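Side-chain contacts in toll-like receptor 13 (Mus musculus, PDB 4Z0C), which recognises bacterial 23S rRNA through its leucine-rich-repeat ectodomain and signals by way of MYD88 and TRAF6 to activate NF-kappa-B and the inflammatory response: residues 580-585 with 592-597; 675-680 with 686-691; 246-251 with 272-277. All blocks are in the same frame, centred on the assembly; numbering follows the deposited sequence.

Interaction 1. Residues 580-585 with 592-597; sequences LDISGT and LYLNAS
L592 faces T585 and I582 within a single leucine-rich repeat, LRR 23, where the chain leaves strand 579-581, passes through helix 588-591 and returns as strand 592-594. Its CB lies 3.9 Å from T585 OG1, the two side chains crossing at about a right angle. A chi1 of 78° sets OG1 between the backbone N and the carbonyl carbon of T585; its touch on the apolar CB of L592 is van der Waals, and the polar bonding of OG1 goes to N613 and S591. Farther out, L592 CD2 approaches I582 CG2 at 4.3 Å. The next residue, Y593, leaves this interior and packs on a cytosine base of the bound RNA; D581, on the strand side, likewise serves the RNA, its OD2 being hydrogen-bonded to the amino group of an adenine base. L594 turns inward again. Its CD2 comes 4.2 Å from I582 CD1 as the two side chains slide past each other in opposite directions, and L566 of the adjoining strand 564-566 touches both. I582 thus spends one branch on each leucine: CG2 on L592, and CD1, at the end of the other branch, on L594. Beyond the strand, N595 closes an Asx turn. Its OD1 takes two donors of S597, the backbone N at 2.8 Å in the carbonyl plane and OG at 3.0 Å, tilted 26° from that plane.

Interaction 2. Residues 675-680 with 686-691; sequences WSMNTE and FLRSYP
In the C-terminal LRRCT region of the ectodomain, helix 670-678 is packed through S676 and M677 against the short 3-10 segment 687-689. L687 is the chief apolar partner: both its methyls press on the serine hydroxyl from one side, with CD1 3.2 Å and CD2 3.4 Å from S676 OG. The approach is tight; the hydroxyl's hydrogen bonding runs back into its own helix, to K673 O and weakly to F672 O. L687 gets there by an extended first torsion, CG lying opposite the backbone N (chi1 168°), which puts the branched end against S676. The same CD2 also meets M677, 4.0 Å from its CG, with the two side chains roughly perpendicular. Past L687, the methionine chain bends at chi3 (63°) and delivers CE to within 3.6 Å of R688 NH2; the methyl reaches the guanidinium obliquely, and both side chains are partly exposed. Behind L687, its CA sits 3.6 Å above the centre of the Y690 ring, and a backbone bond from Y690 N to L687 O, 3.1 Å long, holds this turn together. Backbone hydrogen bonds between S676 and Y1 and between R688 and F3 bring the N-terminal end of the chain to both partners. The arrangement is consistent with an LRRCT module, which caps the C-terminal end of a leucine-rich-repeat solenoid.

Interaction 3. Residues 246-251 with 272-277; sequences KHLQNL and CHLLGN
Q249 bends sharply at chi2 (-70°) after a first torsion that places CG beside the backbone N and opposite the carbonyl carbon; this carries its amide across to the backbone of N277. The contact lies in the leucine-rich-repeat solenoid, where residues 246-251 pass from LRR 9 into LRR 10 and residues 272-277 lie on helix 268-275 and run on toward strand 283-285. Q249 NE2 donates to N277 O over 2.8 Å, the one hydrogen bond between the segments. The donor approaches nearly along the C=O axis, with a C=O...N angle of 171°, but the bond is bent at the hydrogen, where the angle is 143°. NE2 is also hydrogen-bonded to A245 O. Held by two backbone carbonyls, one from its own loop and one across the contact, the amide is probably limited in its rotation and ties them together.

Deeper in, the contact turns apolar. L248 CD1 and L274 CD1 meet at 4.4 Å, a loose methyl-to-methyl touch between two buried leucines, and L274 continues onto M254 of the intervening strand 253-255. This joins strand, loop and helix in buried apolar packing, while the polar bond lies nearer the surface, where N277 is exposed.

Each partner also has local backbone bonds. A type I turn runs from L248 to L251, closed by L251 N to L248 O at 3.2 Å. N277 N reaches L274 O at 3.1 Å, while the carbonyl of N277 is the one Q249 meets. The C272-C302 disulfide is a covalent link from helix 268-275 to helix 293-302. The N277 side chain turns back to its own helix: its ND2 makes a weak hydrogen bond of 3.2 Å to H273 O.

Overall arrangement
The three contacts follow one another along the ring-like solenoid, in the chain order 3, 1, 2, and none touches another. Interactions 1 and 2 lie on the same side of the chain's centre, with centres 26 Å and nearest atoms about 15 Å apart. Interaction 3 is on the opposite side, its centre 66 Å from interaction 1 and 67 Å from interaction 2. The nearest atoms are about 3 Å from the RNA for interaction 1, about 6 Å for interaction 2 and about 30 Å for interaction 3. Only interaction 1 thus combines interior packing with residues that bind nucleotides; interaction 2 belongs to the C-terminal cap, and interaction 3 joins the LRR 9 to LRR 10 passage to helix 268-275.

Interaction 1. Residues 580-585 with 592-597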
loop_
_atom_site.group_PDB
_atom_site.type_symbol
_atom_site.label_atom_id
_atom_site.label_comp_id
_atom_site.label_asym_id
_atom_site.label_seq_id
_atom_site.Cartn_x
_atom_site.Cartn_y
_atom_site.Cartn_z
ATOM N N LEU A 580 21.279 10.562 6.654
ATOM C CA LEU A 580 20.415 9.562 7.269
ATOM C C LEU A 580 19.049 10.168 7.564
ATOM O O LEU A 580 18.964 11.222 8.176
ATOM C CB LEU A 580 21.037 9.054 8.574
ATOM C CG LEU A 580 20.132 8.135 9.389
ATOM C CD1 LEU A 580 19.859 6.920 8.561
ATOM C CD2 LEU A 580 20.785 7.749 10.707
ATOM N N ASP A 581 17.979 9.522 7.112
ATOM C CA ASP A 581 16.626 9.961 7.458
ATOM C C ASP A 581 15.791 8.830 8.094
ATOM O O ASP A 581 15.568 7.781 7.488
ATOM C CB ASP A 581 15.915 10.527 6.231
ATOM C CG ASP A 581 14.512 11.052 6.541
ATOM O OD1 ASP A 581 13.623 10.264 6.923
ATOM O OD2 ASP A 581 14.268 12.253 6.349
ATOM N N ILE A 582 15.354 9.061 9.331
ATOM C CA ILE A 582 14.424 8.187 10.027
ATOM C C ILE A 582 13.274 9.014 10.587
ATOM O O ILE A 582 13.051 9.083 11.810
ATOM C CB ILE A 582 15.097 7.439 11.178
ATOM C CG1 ILE A 582 16.473 6.956 10.736
ATOM C CG2 ILE A 582 14.221 6.265 11.600
ATOM C CD1 ILE A 582 17.215 6.175 11.782
ATOM N N SER A 583 12.555 9.654 9.675
ATOM C CA SER A 583 11.454 10.527 10.040
ATOM C C SER A 583 10.128 9.831 9.834
ATOM O O SER A 583 10.037 8.894 9.055
ATOM C CB SER A 583 11.501 11.804 9.198
ATOM O OG SER A 583 12.781 12.405 9.304
ATOM N N GLY A 584 9.106 10.289 10.547
ATOM C CA GLY A 584 7.742 9.890 10.266
ATOM C C GLY A 584 7.260 8.580 10.879
ATOM O O GLY A 584 6.299 8.022 10.384
ATOM N N THR A 585 7.907 8.079 11.934
ATOM C CA THR A 585 7.359 6.930 12.654
ATOM C C THR A 585 6.181 7.359 13.528
ATOM O O THR A 585 5.306 6.559 13.824
ATOM C CB THR A 585 8.418 6.174 13.485
ATOM O OG1 THR A 585 8.700 6.880 14.713
ATOM C CG2 THR A 585 9.691 5.973 12.667
ATOM N N LEU A 592 9.967 3.866 17.609
ATOM C CA LEU A 592 11.370 4.149 17.318
ATOM C C LEU A 592 12.248 3.782 18.493
ATOM O O LEU A 592 11.958 4.164 19.616
ATOM C CB LEU A 592 11.547 5.637 17.027
ATOM C CG LEU A 592 12.590 6.135 16.016
ATOM C CD1 LEU A 592 13.089 7.531 16.415
ATOM C CD2 LEU A 592 13.743 5.177 15.781
ATOM N N TYR A 593 13.296 3.012 18.234
ATOM C CA TYR A 593 14.342 2.816 19.215
ATOM C C TYR A 593 15.698 2.918 18.562
ATOM O O TYR A 593 15.961 2.239 17.577
ATOM C CB TYR A 593 14.220 1.471 19.934
ATOM C CG TYR A 593 15.220 1.326 21.057
ATOM C CD1 TYR A 593 16.514 0.862 20.820
ATOM C CD2 TYR A 593 14.883 1.686 22.352
ATOM C CE1 TYR A 593 17.436 0.756 21.852
ATOM C CE2 TYR A 593 15.795 1.585 23.385
ATOM C CZ TYR A 593 17.064 1.120 23.131
ATOM O OH TYR A 593 17.950 1.019 24.177
ATOM N N LEU A 594 16.561 3.747 19.143
ATOM C CA LEU A 594 17.934 3.907 18.684
ATOM C C LEU A 594 18.859 3.637 19.869
ATOM O O LEU A 594 18.718 4.269 20.918
ATOM C CB LEU A 594 18.165 5.329 18.148
ATOM C CG LEU A 594 17.211 5.859 17.069
ATOM C CD1 LEU A 594 17.481 7.325 16.758
ATOM C CD2 LEU A 594 17.334 5.050 15.804
ATOM N N ASN A 595 19.757 2.663 19.725
ATOM C CA ASN A 595 20.731 2.357 20.765
ATOM C C ASN A 595 21.485 3.631 21.126
ATOM O O ASN A 595 21.749 4.472 20.259
ATOM C CB ASN A 595 21.697 1.267 20.287
ATOM C CG ASN A 595 22.739 0.876 21.344
ATOM O OD1 ASN A 595 23.633 1.663 21.674
ATOM N ND2 ASN A 595 22.639 -0.355 21.859
ATOM N N ALA A 596 21.811 3.782 22.407
ATOM C CA ALA A 596 22.436 5.013 22.895
ATOM C C ALA A 596 23.699 5.359 22.106
ATOM O O ALA A 596 23.965 6.526 21.854
ATOM C CB ALA A 596 22.740 4.912 24.378
ATOM N N SER A 597 24.456 4.350 21.686
ATOM C CA SER A 597 25.694 4.600 20.954
ATOM C C SER A 597 25.612 4.269 19.459
ATOM O O SER A 597 26.639 4.046 18.820
ATOM C CB SER A 597 26.848 3.823 21.598
ATOM O OG SER A 597 26.508 2.459 21.793
#

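Interaction 2. Residues 675-680 with 686-691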
loop_
_atom_site.group_PDB
_atom_site.type_symbol
_atom_site.label_atom_id
_atom_site.label_comp_id
_atom_site.label_asym_id
_atom_site.label_seq_id
_atom_site.Cartn_x
_atom_site.Cartn_y
_atom_site.Cartn_z
ATOM N N TRP A 675 21.372 31.481 23.045
ATOM C CA TRP A 675 22.330 30.974 22.071
ATOM C C TRP A 675 21.704 30.926 20.672
ATOM O O TRP A 675 22.358 31.265 19.680
ATOM C CB TRP A 675 22.844 29.586 22.469
ATOM C CG TRP A 675 23.644 28.920 21.379
ATOM C CD1 TRP A 675 24.976 29.079 21.130
ATOM C CD2 TRP A 675 23.154 28.014 20.375
ATOM N NE1 TRP A 675 25.349 28.322 20.040
ATOM C CE2 TRP A 675 24.252 27.654 19.564
ATOM C CE3 TRP A 675 21.901 27.466 20.091
ATOM C CZ2 TRP A 675 24.131 26.781 18.482
ATOM C CZ3 TRP A 675 21.782 26.589 19.011
ATOM C CH2 TRP A 675 22.891 26.255 18.225
ATOM N N SER A 676 20.442 30.512 20.600
ATOM C CA SER A 676 19.769 30.350 19.305
ATOM C C SER A 676 19.578 31.685 18.607
ATOM O O SER A 676 19.643 31.751 17.386
ATOM C CB SER A 676 18.419 29.668 19.453
ATOM O OG SER A 676 17.509 30.529 20.103
ATOM N N MET A 677 19.319 32.736 19.388
ATOM C CA MET A 677 19.153 34.088 18.846
ATOM C C MET A 677 20.492 34.685 18.460
ATOM O O MET A 677 20.574 35.469 17.516
ATOM C CB MET A 677 18.444 35.014 19.840
ATOM C CG MET A 677 17.033 34.566 20.218
ATOM S SD MET A 677 16.195 35.613 21.436
ATOM C CE MET A 677 16.111 37.134 20.486
ATOM N N ASN A 678 21.546 34.298 19.170
ATOM C CA ASN A 678 22.829 34.995 19.037
ATOM C C ASN A 678 23.863 34.331 18.138
ATOM O O ASN A 678 24.718 35.025 17.565
ATOM C CB ASN A 678 23.455 35.273 20.422
ATOM C CG ASN A 678 22.687 36.316 21.207
ATOM O OD1 ASN A 678 22.428 37.420 20.726
ATOM N ND2 ASN A 678 22.295 35.959 22.413
ATOM N N THR A 679 23.819 33.002 18.042
ATOM C CA THR A 679 24.800 32.286 17.226
ATOM C C THR A 679 24.693 32.760 15.791
ATOM O O THR A 679 23.609 32.997 15.301
ATOM C CB THR A 679 24.641 30.745 17.292
ATOM O OG1 THR A 679 25.709 30.115 16.574
ATOM C CG2 THR A 679 23.280 30.287 16.742
ATOM N N GLU A 680 25.826 32.952 15.136
ATOM C CA GLU A 680 25.829 33.413 13.749
ATOM C C GLU A 680 26.247 32.244 12.881
ATOM O O GLU A 680 26.326 32.353 11.661
ATOM C CB GLU A 680 26.790 34.600 13.593
ATOM C CG GLU A 680 26.432 35.746 14.536
ATOM C CD GLU A 680 27.369 36.937 14.449
ATOM O OE1 GLU A 680 28.552 36.768 14.806
ATOM O OE2 GLU A 680 26.921 38.047 14.086
ATOM N N PHE A 686 12.340 29.439 11.957
ATOM C CA PHE A 686 11.136 30.037 12.532
ATOM C C PHE A 686 11.245 30.312 14.025
ATOM O O PHE A 686 10.239 30.565 14.683
ATOM C CB PHE A 686 9.893 29.207 12.207
ATOM C CG PHE A 686 9.786 28.820 10.751
ATOM C CD1 PHE A 686 9.568 29.787 9.774
ATOM C CD2 PHE A 686 9.920 27.499 10.356
ATOM C CE1 PHE A 686 9.480 29.447 8.429
ATOM C CE2 PHE A 686 9.827 27.148 9.010
ATOM C CZ PHE A 686 9.603 28.135 8.043
ATOM N N LEU A 687 12.483 30.307 14.521
ATOM C CA LEU A 687 12.823 30.524 15.933
ATOM C C LEU A 687 12.004 31.617 16.603
ATOM O O LEU A 687 11.411 31.396 17.655
ATOM C CB LEU A 687 14.303 30.891 16.059
ATOM C CG LEU A 687 14.761 31.432 17.423
ATOM C CD1 LEU A 687 14.715 30.322 18.478
ATOM C CD2 LEU A 687 16.152 32.020 17.323
ATOM N N ARG A 688 11.950 32.784 15.961
ATOM C CA ARG A 688 11.277 33.962 16.516
ATOM C C ARG A 688 9.758 33.860 16.584
ATOM O O ARG A 688 9.096 34.816 16.999
ATOM C CB ARG A 688 11.654 35.224 15.731
ATOM C CG ARG A 688 13.134 35.525 15.715
ATOM C CD ARG A 688 13.417 36.895 15.142
ATOM N NE ARG A 688 14.460 37.549 15.928
ATOM C CZ ARG A 688 14.232 38.511 16.820
ATOM N NH1 ARG A 688 12.997 38.962 17.024
ATOM N NH2 ARG A 688 15.241 39.031 17.503
ATOM N N SER A 689 9.212 32.718 16.167
ATOM C CA SER A 689 7.774 32.465 16.229
ATOM C C SER A 689 7.380 31.411 17.269
ATOM O O SER A 689 6.192 31.269 17.586
ATOM C CB SER A 689 7.265 32.029 14.859
ATOM O OG SER A 689 7.752 30.742 14.522
ATOM N N TYR A 690 8.368 30.678 17.787
ATOM C CA TYR A 690 8.103 29.575 18.717
ATOM C C TYR A 690 7.301 30.094 19.901
ATOM O O TYR A 690 7.752 30.991 20.612
ATOM C CB TYR A 690 9.394 28.935 19.239
ATOM C CG TYR A 690 10.281 28.250 18.220
ATOM C CD1 TYR A 690 9.889 28.109 16.885
ATOM C CD2 TYR A 690 11.527 27.742 18.600
ATOM C CE1 TYR A 690 10.719 27.490 15.961
ATOM C CE2 TYR A 690 12.365 27.118 17.678
ATOM C CZ TYR A 690 11.956 26.999 16.357
ATOM O OH TYR A 690 12.785 26.386 15.435
ATOM N N PRO A 691 6.108 29.530 20.114
ATOM C CA PRO A 691 5.179 30.018 21.133
ATOM C C PRO A 691 5.433 29.397 22.498
ATOM O O PRO A 691 6.001 28.308 22.600
ATOM C CB PRO A 691 3.833 29.530 20.609
ATOM C CG PRO A 691 4.176 28.209 19.992
ATOM C CD PRO A 691 5.556 28.382 19.378
#

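Interaction 3. Residues 246-251 with 272-277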
loop_
_atom_site.group_PDB
_atom_site.type_symbol
_atom_site.label_atom_id
_atom_site.label_comp_id
_atom_site.label_asym_id
_atom_site.label_seq_id
_atom_site.Cartn_x
_atom_site.Cartn_y
_atom_site.Cartn_z
ATOM N N LYS A 246 4.962 30.570 -50.180
ATOM C CA LYS A 246 5.950 31.610 -50.447
ATOM C C LYS A 246 6.320 32.372 -49.192
ATOM O O LYS A 246 7.452 32.832 -49.043
ATOM C CB LYS A 246 5.470 32.578 -51.534
ATOM C CG LYS A 246 6.108 32.314 -52.890
ATOM C CD LYS A 246 7.198 33.351 -53.233
ATOM C CE LYS A 246 8.225 33.589 -52.096
ATOM N NZ LYS A 246 9.168 32.447 -51.870
ATOM N N HIS A 247 5.358 32.515 -48.291
ATOM C CA HIS A 247 5.609 33.225 -47.049
ATOM C C HIS A 247 6.167 32.332 -45.939
ATOM O O HIS A 247 6.368 32.800 -44.821
ATOM C CB HIS A 247 4.332 33.931 -46.593
ATOM C CG HIS A 247 3.853 34.972 -47.555
ATOM N ND1 HIS A 247 2.518 35.247 -47.756
ATOM C CD2 HIS A 247 4.538 35.813 -48.370
ATOM C CE1 HIS A 247 2.401 36.208 -48.658
ATOM N NE2 HIS A 247 3.612 36.573 -49.040
ATOM N N LEU A 248 6.421 31.061 -46.250
ATOM C CA LEU A 248 6.847 30.088 -45.232
ATOM C C LEU A 248 8.070 29.276 -45.645
ATOM O O LEU A 248 8.169 28.100 -45.313
ATOM C CB LEU A 248 5.697 29.123 -44.914
ATOM C CG LEU A 248 4.428 29.813 -44.399
ATOM C CD1 LEU A 248 3.197 28.897 -44.476
ATOM C CD2 LEU A 248 4.642 30.343 -42.981
ATOM N N GLN A 249 8.997 29.885 -46.371
ATOM C CA GLN A 249 10.103 29.113 -46.926
ATOM C C GLN A 249 11.154 28.757 -45.883
ATOM O O GLN A 249 12.011 27.909 -46.127
ATOM C CB GLN A 249 10.745 29.827 -48.116
ATOM C CG GLN A 249 9.882 29.868 -49.366
ATOM C CD GLN A 249 9.715 28.516 -50.019
ATOM O OE1 GLN A 249 10.671 27.951 -50.553
ATOM N NE2 GLN A 249 8.482 28.014 -50.036
ATOM N N ASN A 250 11.101 29.399 -44.725
ATOM C CA ASN A 250 12.000 29.016 -43.641
ATOM C C ASN A 250 11.415 28.016 -42.630
ATOM O O ASN A 250 12.091 27.626 -41.693
ATOM C CB ASN A 250 12.531 30.254 -42.912
ATOM C CG ASN A 250 13.742 30.853 -43.601
ATOM O OD1 ASN A 250 14.659 30.133 -44.004
ATOM N ND2 ASN A 250 13.745 32.178 -43.753
ATOM N N LEU A 251 10.166 27.615 -42.831
ATOM C CA LEU A 251 9.468 26.781 -41.875
ATOM C C LEU A 251 10.113 25.393 -41.729
ATOM O O LEU A 251 10.373 24.710 -42.720
ATOM C CB LEU A 251 7.989 26.669 -42.247
ATOM C CG LEU A 251 7.063 26.464 -41.037
ATOM C CD1 LEU A 251 7.005 27.725 -40.192
ATOM C CD2 LEU A 251 5.667 26.028 -41.454
ATOM N N CYS A 272 -1.131 18.647 -48.990
ATOM C CA CYS A 272 0.079 18.398 -49.761
ATOM C C CYS A 272 0.462 19.587 -50.652
ATOM O O CYS A 272 1.653 19.844 -50.875
ATOM C CB CYS A 272 -0.063 17.133 -50.604
ATOM S SG CYS A 272 0.148 15.597 -49.694
ATOM N N HIS A 273 -0.534 20.313 -51.155
ATOM C CA HIS A 273 -0.233 21.485 -51.988
ATOM C C HIS A 273 0.551 22.523 -51.189
ATOM O O HIS A 273 1.449 23.180 -51.717
ATOM C CB HIS A 273 -1.493 22.122 -52.609
ATOM C CG HIS A 273 -1.195 23.326 -53.447
ATOM N ND1 HIS A 273 -0.385 23.273 -54.562
ATOM C CD2 HIS A 273 -1.545 24.628 -53.301
ATOM C CE1 HIS A 273 -0.270 24.483 -55.080
ATOM N NE2 HIS A 273 -0.964 25.323 -54.332
ATOM N N LEU A 274 0.201 22.653 -49.914
ATOM C CA LEU A 274 0.923 23.529 -48.997
ATOM C C LEU A 274 2.284 22.942 -48.640
ATOM O O LEU A 274 3.327 23.519 -48.955
ATOM C CB LEU A 274 0.110 23.743 -47.717
ATOM C CG LEU A 274 0.768 24.528 -46.582
ATOM C CD1 LEU A 274 1.192 25.920 -47.065
ATOM C CD2 LEU A 274 -0.169 24.621 -45.398
ATOM N N LEU A 275 2.252 21.785 -47.984
ATOM C CA LEU A 275 3.438 21.150 -47.410
ATOM C C LEU A 275 4.505 20.812 -48.455
ATOM O O LEU A 275 5.708 20.862 -48.164
ATOM C CB LEU A 275 3.033 19.882 -46.646
ATOM C CG LEU A 275 2.825 19.994 -45.136
ATOM C CD1 LEU A 275 2.106 21.281 -44.742
ATOM C CD2 LEU A 275 2.066 18.780 -44.632
ATOM N N GLY A 276 4.059 20.439 -49.655
ATOM C CA GLY A 276 4.961 20.061 -50.729
ATOM C C GLY A 276 5.881 21.181 -51.192
ATOM O O GLY A 276 6.922 20.925 -51.802
ATOM N N ASN A 277 5.509 22.421 -50.894
ATOM C CA ASN A 277 6.324 23.580 -51.275
ATOM C C ASN A 277 7.093 24.238 -50.133
ATOM O O ASN A 277 7.497 25.395 -50.240
ATOM C CB ASN A 277 5.469 24.612 -51.989
ATOM C CG ASN A 277 5.067 24.164 -53.377
ATOM O OD1 ASN A 277 5.914 23.795 -54.193
ATOM N ND2 ASN A 277 3.765 24.137 -53.632
#